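Alpha-glucosidase (Bacteroides thetaiotaomicron, PDB 5XFM) probably hydrolyses beta-L-arabinopyranosides and alpha-galactosides as a calcium-containing glycoside hydrolase of family 97. Local coordinates at residues Trp361-Tyr367 against Gly374-Asp380. The protein carries 1 engineered substitution. Numbering follows the deposited sequence.
Sequences WYSSSGY and GPVNRMD
Residues 361-363 close strand 357-363 of the parallel TIM-barrel sheet and 364-367 continue as loop, which doubles back before helix 382-395 so that 374-380 lies beside them. Extended backbone at Trp361-Ser363 and Pro375-Val376 runs parallel, with CA-CA distances of 5.5 Å for Tyr362-Pro375 and 5.2 Å for Ser363-Val376. Asn377 adopts a left-handed conformation (phi/psi 67/25), and the chain turns until the CA of Met379 is 5.3 Å from that of Ser364.

Tyr362 (chi1 m, chi2 80°) is sandwiched. Pro375 CG sits over one ring face, 3.8 Å from the centroid, and Met379 CE over the opposite face at 3.9 Å, 17° off the normal: two CH-pi contacts. Met379 (chi1 and chi2 both m) places SD obliquely, 5.1 Å from the Tyr362 ring centroid, a Met-aromatic contact. Arg378 CB meets the ring edge, 3.7 Å from Tyr362 CE2, while its guanidinium forms a salt bridge with Glu388. The peptide bond before Pro375 is cis, and Pro375 CD lies 3.2 Å from Trp361 O.

Two direct backbone hydrogen bonds fix the register: Ser363 N to Pro375 O (3.1 Å, 167°) and Asn377 N to Ser365 O (3.3 Å, 150°). In the gap toward the Arg378-Met379 turn, water 2 donates to Ser363 O (2.7 Å) and Pro375 O (2.9 Å) and accepts from Arg378 N (2.9 Å); water 1 accepts from Met379 N (3.1 Å) and lies 2.8 Å from Asp380 OD1.

With only two direct bonds, the loop's hold on its own strand also rests on Tyr362 packing and bound water, without extending the sheet.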
loop_
_atom_site.group_PDB
_atom_site.type_symbol
_atom_site.label_atom_id
_atom_site.label_comp_id
_atom_site.label_asym_id
_atom_site.label_seq_id
_atom_site.Cartn_x
_atom_site.Cartn_y
_atom_site.Cartn_z
ATOM N N TRP A 361 -7.346 -0.469 19.632
ATOM C CA TRP A 361 -6.185 0.373 19.340
ATOM C C TRP A 361 -5.064 0.179 20.354
ATOM O O TRP A 361 -5.298 0.171 21.567
ATOM C CB TRP A 361 -6.595 1.854 19.316
ATOM C CG TRP A 361 -5.538 2.809 18.799
ATOM C CD1 TRP A 361 -5.431 3.298 17.523
ATOM C CD2 TRP A 361 -4.471 3.418 19.546
ATOM N NE1 TRP A 361 -4.358 4.157 17.429
ATOM C CE2 TRP A 361 -3.754 4.247 18.654
ATOM C CE3 TRP A 361 -4.048 3.337 20.875
ATOM C CZ2 TRP A 361 -2.643 4.988 19.054
ATOM C CZ3 TRP A 361 -2.943 4.067 21.266
ATOM C CH2 TRP A 361 -2.252 4.882 20.359
ATOM N N TYR A 362 -3.849 0.002 19.850
ATOM C CA TYR A 362 -2.653 -0.001 20.688
ATOM C C TYR A 362 -1.577 0.878 20.081
ATOM O O TYR A 362 -1.478 0.978 18.860
ATOM C CB TYR A 362 -2.115 -1.428 20.869
ATOM C CG TYR A 362 -2.878 -2.268 21.867
ATOM C CD1 TYR A 362 -4.079 -2.874 21.521
ATOM C CD2 TYR A 362 -2.392 -2.461 23.158
ATOM C CE1 TYR A 362 -4.781 -3.642 22.436
ATOM C CE2 TYR A 362 -3.087 -3.226 24.079
ATOM C CZ TYR A 362 -4.280 -3.811 23.711
ATOM O OH TYR A 362 -4.974 -4.572 24.620
ATOM N N SER A 363 -0.756 1.505 20.919
ATOM C CA SER A 363 0.469 2.108 20.411
ATOM C C SER A 363 1.549 1.037 20.378
ATOM O O SER A 363 1.686 0.251 21.320
ATOM C CB SER A 363 0.926 3.297 21.259
ATOM O OG SER A 363 2.035 3.955 20.647
ATOM N N SER A 364 2.300 0.990 19.285
ATOM C CA SER A 364 3.475 0.135 19.227
ATOM C C SER A 364 4.518 0.691 20.171
ATOM O O SER A 364 5.428 -0.012 20.605
ATOM C CB SER A 364 4.044 0.078 17.814
ATOM O OG SER A 364 4.740 1.274 17.526
ATOM N N SER A 365 4.358 1.970 20.486
ATOM C CA SER A 365 5.421 2.767 21.082
ATOM C C SER A 365 5.686 2.470 22.547
ATOM O O SER A 365 4.784 2.444 23.393
ATOM C CB SER A 365 5.131 4.258 20.893
ATOM O OG SER A 365 4.005 4.669 21.644
ATOM N N GLY A 366 6.959 2.203 22.800
ATOM C CA GLY A 366 7.517 2.143 24.122
ATOM C C GLY A 366 8.583 3.204 24.299
ATOM O O GLY A 366 8.473 4.036 25.194
ATOM N N TYR A 367 9.623 3.188 23.464
ATOM C CA TYR A 367 10.822 3.949 23.812
ATOM C C TYR A 367 11.409 4.918 22.772
ATOM O O TYR A 367 12.532 5.384 22.952
ATOM C CB TYR A 367 11.923 2.967 24.233
ATOM C CG TYR A 367 12.341 1.986 23.156
ATOM C CD1 TYR A 367 13.232 2.360 22.156
ATOM C CD2 TYR A 367 11.858 0.682 23.147
ATOM C CE1 TYR A 367 13.615 1.473 21.168
ATOM C CE2 TYR A 367 12.242 -0.214 22.163
ATOM C CZ TYR A 367 13.121 0.192 21.176
ATOM O OH TYR A 367 13.514 -0.684 20.187
ATOM N N GLY A 374 -3.031 5.966 24.923
ATOM C CA GLY A 374 -2.847 4.594 25.341
ATOM C C GLY A 374 -3.835 3.642 24.717
ATOM O O GLY A 374 -4.752 4.066 24.022
ATOM N N PRO A 375 -3.649 2.341 24.973
ATOM C CA PRO A 375 -2.562 1.884 25.850
ATOM C C PRO A 375 -1.174 1.914 25.192
ATOM O O PRO A 375 -1.028 1.504 24.039
ATOM C CB PRO A 375 -2.968 0.446 26.183
ATOM C CG PRO A 375 -3.843 0.023 25.057
ATOM C CD PRO A 375 -4.523 1.245 24.529
ATOM N N VAL A 376 -0.183 2.405 25.936
ATOM C CA VAL A 376 1.215 2.394 25.508
ATOM C C VAL A 376 1.953 1.277 26.246
ATOM O O VAL A 376 1.489 0.819 27.292
ATOM C CB VAL A 376 1.935 3.748 25.775
ATOM C CG1 VAL A 376 1.462 4.831 24.801
ATOM C CG2 VAL A 376 1.754 4.190 27.227
ATOM N N ASN A 377 3.075 0.827 25.678
ATOM C CA ASN A 377 3.958 -0.152 26.324
ATOM C C ASN A 377 3.348 -1.534 26.482
ATOM O O ASN A 377 3.758 -2.305 27.352
ATOM C CB ASN A 377 4.399 0.364 27.697
ATOM C CG ASN A 377 5.106 1.687 27.609
ATOM O OD1 ASN A 377 5.825 1.942 26.648
ATOM N ND2 ASN A 377 4.851 2.569 28.571
ATOM N N ARG A 378 2.386 -1.855 25.626
ATOM C CA ARG A 378 1.803 -3.181 25.639
ATOM C C ARG A 378 2.199 -4.024 24.412
ATOM O O ARG A 378 1.799 -5.179 24.315
ATOM C CB ARG A 378 0.274 -3.075 25.733
ATOM C CG ARG A 378 -0.246 -2.475 27.045
ATOM C CD ARG A 378 0.264 -3.234 28.267
ATOM N NE ARG A 378 -0.090 -2.586 29.529
ATOM C CZ ARG A 378 -1.156 -2.884 30.274
ATOM N NH1 ARG A 378 -2.005 -3.834 29.900
ATOM N NH2 ARG A 378 -1.371 -2.228 31.406
ATOM N N MET A 379 3.005 -3.480 23.501
ATOM C CA MET A 379 3.293 -4.190 22.241
ATOM C C MET A 379 4.791 -4.283 21.901
ATOM O O MET A 379 5.177 -5.011 20.995
ATOM C CB MET A 379 2.560 -3.526 21.063
ATOM C CG MET A 379 1.037 -3.687 21.059
ATOM S SD MET A 379 0.461 -5.339 20.653
ATOM C CE MET A 379 -0.770 -5.596 21.932
ATOM N N ASP A 380 5.638 -3.555 22.622
ATOM C CA ASP A 380 7.062 -3.528 22.287
ATOM C C ASP A 380 7.856 -4.596 23.035
ATOM O O ASP A 380 8.905 -5.034 22.577
ATOM C CB ASP A 380 7.650 -2.149 22.589
ATOM C CG ASP A 380 7.507 -1.760 24.054
ATOM O OD1 ASP A 380 6.382 -1.858 24.598
ATOM O OD2 ASP A 380 8.520 -1.354 24.661
HETATM O O HOH W 1 4.282 -0.717 23.085
HETATM O O HOH W 2 0.602 -0.818 23.522
#